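Local coordinates for putative lipoprotein YerB (Bacillus subtilis, PDB 2PSB) that is of unknown function but interacts with PcrA, a partnership that is not essential for viability or for repair of UV-induced lesions, at residues 55-60 with 186-191; 130-135 with 147-152; 268-271 with 276-279. All coordinates share one frame; numbering follows the deposited sequence.

The three contacts sample different parts of the DUF3048 chain. Contact 1 joins the N-terminal and C-terminal DUF3048 regions, setting strand 54-59 of the first against Tyr-188, just after strand 183-187 of the second, its centre about 12 Å from that of the chain. Contact 2 lies wholly within the N-terminal region at the surface, and along the chain it is nested inside the loop that contact 1 closes; their centres are about 27 Å apart. Contact 3, a hairpin in the C-terminal region, has its nearest atoms about 6 Å from those of contact 1. Contacts 2 and 3, with centres about 34 Å apart, occupy opposite sides of the chain's centre.

Contact 1 (55-60 with 186-191); sequences VIEALA and VDYGTN
The phenol oxygen of Tyr-188, poised 3.8 Å from Glu-57 O in this buried contact, has hydrogen-bond partners in Ile-297 O and Asn-296 OD1, both on strand 293-298. Its distance from Glu-57 O is too long for a bond, so the hydroxyl merely lies beside that carbonyl. The Glu-57 side chain crosses the same ring obliquely: with CG anti to the backbone N (chi1 177°) and the chain extended beyond it, OE1 arrives 3.8 Å from Tyr-188 CE1. Carboxylate and ring planes are turned 44° apart, a van der Waals approach and not a stack. The acid itself is satisfied by Thr-65 OG1 at OE1 and by a salt bridge from OE2 to Arg-210, which probably keeps it ionised despite burial. At another part of the ring, Leu-59 CD2 rests 3.9 Å from Tyr-188 CD2, the leucine and tyrosine side chains passing one another while pointing opposite ways. Tyr-188 thus meets Glu-57 and Leu-59 of one strand. Strand 54-59 runs between antiparallel strand 65-71 and parallel strand 293-298, while Val-197 and Tyr-199 of strand 196-202 touch Glu-57 from the antiparallel sheet that includes strand 183-187.

Contact 2 (130-135 with 147-152); sequences LFWRAD and YDYIKK
Tyr-149 lays the CD2-CE2 side of its ring against the six-membered ring of Trp-132, with Tyr-149 CE2 3.7 Å from Trp-132 CE3. The ring planes are almost perpendicular, at 89°, and the centroids are 5.7 Å apart, but the approach is oblique and the two side chains cross at about a right angle. Trp-132 reaches this place because its CG lies between the backbone N and the carbonyl carbon (chi1 73°). Close to the plane of the tyrosine ring, Leu-130 O sits at the edge, 3.2 Å from Tyr-149 CD2; this carbonyl also accepts a hydrogen bond from Thr-145 OG1. The leucine end packs against the helix backbone, Leu-130 CD1 3.7 Å from Tyr-149 O, and crosses the Lys-152 side chain, Leu-130 CD2 4.1 Å from Lys-152 CB. Beyond that base the lysine chain bends at chi2 and carries the ammonium group off from Leu-130, with a long, weak ion pair to Glu-155. Helix 147-157 starts directly after strand 143-146, the middle strand of a small antiparallel sheet, one of whose outer strands, 132-133, carries Trp-132. Through Tyr-149 and Lys-152 the start of the helix packs beside the residues leading into strand 132-133, and Leu-130 extends the packing to Ala-153 and Gln-156.

Contact 3 (268-271 with 276-279); sequences TDWK and RIVP
Lys-271 and Val-278 form an antiparallel hydrogen-bonded pair, joined in both directions. Val-278 N gives its hydrogen to Lys-271 O at 2.7 Å, the donor lying nearly in line with the C=O bond, while Lys-271 N reaches Val-278 O at 2.9 Å with the donor tilted 17° from the carbonyl plane. Val-278 O has a further neighbour in Trp-270 CA, which makes a CA-H...O contact of 3.1 Å. Another such contact links Pro-279 CA to Asp-269 O at 3.4 Å, flanking the non-hydrogen-bonded pair of Trp-270 and Pro-279. On the Trp-270 face, Ile-277 CG2 touches the indole obliquely, 3.7 Å from Trp-270 CE3. Anti to the backbone N of Ile-277, this CG2 branch is the one turned to the indole. A hydrogen bond from Trp-270 NE1 to Glu-235 O holds the indole. Val-234 and Phe-232 of strand 230-240 continue this apolar layer, the first against Trp-270 and Ile-277, the second against Ile-277 and Pro-279. These strands, 264-273 and 276-281, form a beta hairpin. Pro-279 has no backbone N-H to offer, but its place in a non-hydrogen-bonded pair means that none is needed toward Trp-270, and the ladder passes it without losing a bond between these two strands.

Contact 1 (55-60 with 186-191)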
# COMPACT_ATOMS: atom_id res chain seq x y z
N VAL A 55 0.39 -3.50 0.79
CA VAL A 55 -0.22 -2.50 -0.06
C VAL A 55 -1.21 -1.74 0.82
O VAL A 55 -2.02 -2.35 1.52
CB VAL A 55 -0.96 -3.13 -1.25
CG1 VAL A 55 -1.75 -2.04 -1.99
CG2 VAL A 55 0.05 -3.80 -2.20
N ILE A 56 -1.13 -0.41 0.79
CA ILE A 56 -2.03 0.41 1.58
C ILE A 56 -2.88 1.30 0.70
O ILE A 56 -2.38 2.04 -0.14
CB ILE A 56 -1.24 1.27 2.60
CG1 ILE A 56 -0.37 0.36 3.47
CG2 ILE A 56 -2.22 2.04 3.52
CD1 ILE A 56 1.11 0.55 3.31
N GLU A 57 -4.19 1.21 0.88
CA GLU A 57 -5.14 1.99 0.11
C GLU A 57 -5.75 3.06 1.01
O GLU A 57 -6.09 2.79 2.16
CB GLU A 57 -6.24 1.08 -0.46
CG GLU A 57 -7.35 1.79 -1.24
CD GLU A 57 -8.35 0.81 -1.84
OE1 GLU A 57 -9.11 1.24 -2.74
OE2 GLU A 57 -8.40 -0.37 -1.42
N ALA A 58 -5.87 4.27 0.48
CA ALA A 58 -6.44 5.37 1.24
C ALA A 58 -6.96 6.42 0.28
O ALA A 58 -6.55 6.46 -0.89
CB ALA A 58 -5.40 5.99 2.20
N LEU A 59 -7.88 7.26 0.76
CA LEU A 59 -8.45 8.31 -0.07
C LEU A 59 -7.37 9.30 -0.41
O LEU A 59 -6.56 9.66 0.43
CB LEU A 59 -9.60 9.04 0.65
CG LEU A 59 -10.94 8.30 0.75
CD1 LEU A 59 -11.89 9.07 1.65
CD2 LEU A 59 -11.54 8.13 -0.63
N ALA A 60 -7.36 9.75 -1.66
CA ALA A 60 -6.39 10.73 -2.13
C ALA A 60 -7.14 11.87 -2.82
O ALA A 60 -7.48 12.88 -2.19
CB ALA A 60 -5.41 10.07 -3.09
N VAL A 186 -15.71 -2.86 1.17
CA VAL A 186 -15.38 -1.52 1.64
C VAL A 186 -15.91 -0.53 0.62
O VAL A 186 -15.56 -0.59 -0.56
CB VAL A 186 -13.85 -1.33 1.77
CG1 VAL A 186 -13.54 0.03 2.39
CG2 VAL A 186 -13.25 -2.45 2.61
N ASP A 187 -16.78 0.37 1.07
CA ASP A 187 -17.34 1.36 0.17
C ASP A 187 -16.76 2.73 0.45
O ASP A 187 -16.93 3.29 1.53
CB ASP A 187 -18.86 1.41 0.31
CG ASP A 187 -19.47 2.58 -0.41
OD1 ASP A 187 -19.17 2.77 -1.61
OD2 ASP A 187 -20.24 3.32 0.23
N TYR A 188 -16.05 3.27 -0.54
CA TYR A 188 -15.44 4.59 -0.42
C TYR A 188 -16.30 5.63 -1.13
O TYR A 188 -16.24 6.81 -0.80
CB TYR A 188 -14.04 4.61 -1.05
CG TYR A 188 -12.96 3.97 -0.22
CD1 TYR A 188 -12.41 2.74 -0.58
CD2 TYR A 188 -12.45 4.61 0.91
CE1 TYR A 188 -11.36 2.17 0.16
CE2 TYR A 188 -11.42 4.06 1.66
CZ TYR A 188 -10.88 2.85 1.28
OH TYR A 188 -9.82 2.35 2.01
N GLY A 189 -17.08 5.19 -2.11
CA GLY A 189 -17.93 6.11 -2.85
C GLY A 189 -18.92 6.89 -2.01
O GLY A 189 -19.12 6.59 -0.83
N THR A 190 -19.55 7.89 -2.62
CA THR A 190 -20.54 8.71 -1.93
C THR A 190 -21.87 8.73 -2.70
O THR A 190 -22.12 7.87 -3.54
CB THR A 190 -20.06 10.17 -1.77
OG1 THR A 190 -20.98 10.89 -0.93
CG2 THR A 190 -19.98 10.87 -3.12
N ASN A 191 -22.71 9.71 -2.39
CA ASN A 191 -24.02 9.87 -3.02
C ASN A 191 -24.10 9.62 -4.52
O ASN A 191 -24.99 8.90 -4.98
CB ASN A 191 -24.57 11.26 -2.70
CG ASN A 191 -25.16 11.35 -1.31
OD1 ASN A 191 -24.46 11.18 -0.30
ND2 ASN A 191 -26.46 11.62 -1.25

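Contact 2 (130-135 with 147-152)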
# COMPACT_ATOMS: atom_id res chain seq x y z
N LEU A 130 14.28 7.53 -16.27
CA LEU A 130 14.03 6.45 -15.32
C LEU A 130 12.53 6.19 -15.13
O LEU A 130 12.13 5.17 -14.57
CB LEU A 130 14.73 6.77 -14.00
CG LEU A 130 16.23 7.05 -14.21
CD1 LEU A 130 16.92 7.18 -12.87
CD2 LEU A 130 16.88 5.93 -15.01
N PHE A 131 11.71 7.13 -15.61
CA PHE A 131 10.26 7.04 -15.59
C PHE A 131 9.85 7.08 -17.07
O PHE A 131 10.39 7.89 -17.83
CB PHE A 131 9.63 8.25 -14.89
CG PHE A 131 9.29 8.04 -13.44
CD1 PHE A 131 10.30 7.94 -12.48
CD2 PHE A 131 7.96 7.98 -13.03
CE1 PHE A 131 9.98 7.78 -11.13
CE2 PHE A 131 7.64 7.82 -11.68
CZ PHE A 131 8.65 7.72 -10.73
N TRP A 132 8.93 6.22 -17.49
CA TRP A 132 8.50 6.24 -18.89
C TRP A 132 6.99 6.41 -19.01
O TRP A 132 6.26 6.28 -18.02
CB TRP A 132 8.97 4.98 -19.62
CG TRP A 132 8.25 3.71 -19.27
CD1 TRP A 132 7.08 3.24 -19.81
CD2 TRP A 132 8.71 2.69 -18.38
NE1 TRP A 132 6.80 1.99 -19.32
CE2 TRP A 132 7.78 1.63 -18.44
CE3 TRP A 132 9.82 2.58 -17.53
CZ2 TRP A 132 7.94 0.46 -17.69
CZ3 TRP A 132 9.98 1.42 -16.79
CH2 TRP A 132 9.03 0.38 -16.87
N ARG A 133 6.55 6.71 -20.23
CA ARG A 133 5.14 6.91 -20.55
C ARG A 133 4.59 5.77 -21.41
O ARG A 133 5.07 5.53 -22.51
CB ARG A 133 4.95 8.24 -21.30
CG ARG A 133 4.43 9.41 -20.47
CD ARG A 133 5.19 9.57 -19.19
NE ARG A 133 5.08 10.88 -18.55
CZ ARG A 133 3.98 11.40 -18.03
NH1 ARG A 133 2.82 10.74 -18.06
NH2 ARG A 133 4.05 12.58 -17.43
N ALA A 134 3.58 5.09 -20.90
CA ALA A 134 2.96 3.99 -21.63
C ALA A 134 2.12 4.54 -22.80
O ALA A 134 1.43 5.55 -22.66
CB ALA A 134 2.08 3.19 -20.69
N ASP A 135 2.18 3.86 -23.94
CA ASP A 135 1.45 4.28 -25.14
C ASP A 135 0.04 3.70 -25.26
O ASP A 135 -0.71 4.08 -26.16
CB ASP A 135 2.23 3.92 -26.39
CG ASP A 135 2.25 2.43 -26.64
OD1 ASP A 135 2.10 1.66 -25.67
OD2 ASP A 135 2.42 2.03 -27.81
N TYR A 147 12.04 -1.56 -11.13
CA TYR A 147 13.01 -1.69 -10.05
C TYR A 147 14.41 -1.41 -10.58
O TYR A 147 15.23 -0.81 -9.90
CB TYR A 147 12.97 -3.10 -9.44
CG TYR A 147 13.98 -3.27 -8.32
CD1 TYR A 147 14.08 -2.32 -7.31
CD2 TYR A 147 14.83 -4.38 -8.27
CE1 TYR A 147 14.99 -2.45 -6.27
CE2 TYR A 147 15.76 -4.54 -7.22
CZ TYR A 147 15.83 -3.56 -6.23
OH TYR A 147 16.70 -3.67 -5.16
N ASP A 148 14.69 -1.83 -11.81
CA ASP A 148 15.99 -1.58 -12.41
C ASP A 148 16.24 -0.08 -12.53
O ASP A 148 17.32 0.41 -12.22
CB ASP A 148 16.08 -2.24 -13.80
CG ASP A 148 17.50 -2.29 -14.33
OD1 ASP A 148 18.30 -3.09 -13.81
OD2 ASP A 148 17.82 -1.51 -15.26
N TYR A 149 15.23 0.67 -12.98
CA TYR A 149 15.38 2.12 -13.12
C TYR A 149 15.41 2.79 -11.75
O TYR A 149 16.08 3.80 -11.55
CB TYR A 149 14.24 2.71 -13.96
CG TYR A 149 14.35 2.38 -15.43
CD1 TYR A 149 15.46 1.70 -15.94
CD2 TYR A 149 13.36 2.79 -16.32
CE1 TYR A 149 15.58 1.44 -17.31
CE2 TYR A 149 13.47 2.54 -17.68
CZ TYR A 149 14.58 1.86 -18.17
OH TYR A 149 14.70 1.62 -19.53
N ILE A 150 14.68 2.22 -10.81
CA ILE A 150 14.65 2.76 -9.47
C ILE A 150 16.03 2.64 -8.84
O ILE A 150 16.49 3.53 -8.12
CB ILE A 150 13.62 2.02 -8.62
CG1 ILE A 150 12.22 2.26 -9.21
CG2 ILE A 150 13.71 2.47 -7.16
CD1 ILE A 150 11.15 1.29 -8.73
N LYS A 151 16.71 1.53 -9.13
CA LYS A 151 18.05 1.32 -8.62
C LYS A 151 18.98 2.37 -9.23
O LYS A 151 19.78 3.00 -8.53
CB LYS A 151 18.54 -0.09 -8.96
CG LYS A 151 17.99 -1.15 -8.04
CD LYS A 151 17.67 -2.45 -8.78
CE LYS A 151 18.90 -3.16 -9.30
NZ LYS A 151 18.52 -4.50 -9.84
N LYS A 152 18.85 2.57 -10.54
CA LYS A 152 19.69 3.55 -11.22
C LYS A 152 19.51 4.94 -10.63
O LYS A 152 20.47 5.70 -10.51
CB LYS A 152 19.39 3.56 -12.73
CG LYS A 152 19.80 2.27 -13.45
CD LYS A 152 21.23 1.85 -13.07
CE LYS A 152 21.62 0.52 -13.74
NZ LYS A 152 22.99 0.03 -13.36

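Contact 3 (268-271 with 276-279)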
# COMPACT_ATOMS: atom_id res chain seq x y z
N THR A 268 -10.76 -4.90 16.31
CA THR A 268 -9.55 -4.45 16.97
C THR A 268 -9.38 -2.95 16.99
O THR A 268 -10.22 -2.20 16.51
CB THR A 268 -8.30 -5.07 16.30
OG1 THR A 268 -7.14 -4.79 17.09
CG2 THR A 268 -8.10 -4.49 14.91
N ASP A 269 -8.27 -2.54 17.60
CA ASP A 269 -7.88 -1.14 17.68
C ASP A 269 -6.56 -1.13 16.94
O ASP A 269 -6.15 -2.13 16.34
CB ASP A 269 -7.67 -0.71 19.13
CG ASP A 269 -8.97 -0.61 19.90
OD1 ASP A 269 -9.80 0.26 19.56
OD2 ASP A 269 -9.16 -1.41 20.84
N TRP A 270 -5.89 0.02 16.97
CA TRP A 270 -4.59 0.16 16.33
C TRP A 270 -3.87 1.36 16.91
O TRP A 270 -4.47 2.40 17.20
CB TRP A 270 -4.73 0.32 14.81
CG TRP A 270 -5.42 1.58 14.38
CD1 TRP A 270 -6.75 1.74 14.11
CD2 TRP A 270 -4.83 2.87 14.21
NE1 TRP A 270 -7.02 3.04 13.80
CE2 TRP A 270 -5.86 3.76 13.85
CE3 TRP A 270 -3.52 3.37 14.34
CZ2 TRP A 270 -5.63 5.12 13.61
CZ3 TRP A 270 -3.29 4.72 14.10
CH2 TRP A 270 -4.34 5.58 13.74
N LYS A 271 -2.57 1.21 17.11
CA LYS A 271 -1.74 2.28 17.63
C LYS A 271 -0.59 2.40 16.64
O LYS A 271 -0.33 1.48 15.85
CB LYS A 271 -1.15 1.92 18.99
CG LYS A 271 -2.10 1.93 20.18
CD LYS A 271 -1.34 1.51 21.45
CE LYS A 271 -2.26 1.28 22.66
NZ LYS A 271 -2.88 2.53 23.18
N ARG A 276 4.57 2.70 12.26
CA ARG A 276 3.74 1.64 11.70
C ARG A 276 2.39 1.58 12.41
O ARG A 276 2.30 1.88 13.60
CB ARG A 276 4.45 0.29 11.81
CG ARG A 276 5.81 0.24 11.12
CD ARG A 276 6.51 -1.11 11.34
NE ARG A 276 7.85 -1.13 10.76
CZ ARG A 276 8.66 -2.18 10.76
NH1 ARG A 276 8.28 -3.33 11.30
NH2 ARG A 276 9.85 -2.09 10.19
N ILE A 277 1.36 1.20 11.67
CA ILE A 277 0.02 1.07 12.22
C ILE A 277 -0.06 -0.36 12.74
O ILE A 277 -0.09 -1.32 11.97
CB ILE A 277 -1.03 1.33 11.12
CG1 ILE A 277 -0.84 2.76 10.61
CG2 ILE A 277 -2.43 1.12 11.67
CD1 ILE A 277 -1.66 3.10 9.37
N VAL A 278 -0.08 -0.49 14.05
CA VAL A 278 -0.12 -1.81 14.67
C VAL A 278 -1.47 -2.18 15.24
O VAL A 278 -2.01 -1.47 16.07
CB VAL A 278 0.92 -1.89 15.81
CG1 VAL A 278 1.04 -3.32 16.31
CG2 VAL A 278 2.26 -1.36 15.33
N PRO A 279 -2.03 -3.32 14.80
CA PRO A 279 -3.33 -3.76 15.33
C PRO A 279 -3.09 -4.28 16.75
O PRO A 279 -2.20 -5.10 16.98
CB PRO A 279 -3.74 -4.87 14.36
CG PRO A 279 -2.38 -5.47 13.97
CD PRO A 279 -1.52 -4.26 13.78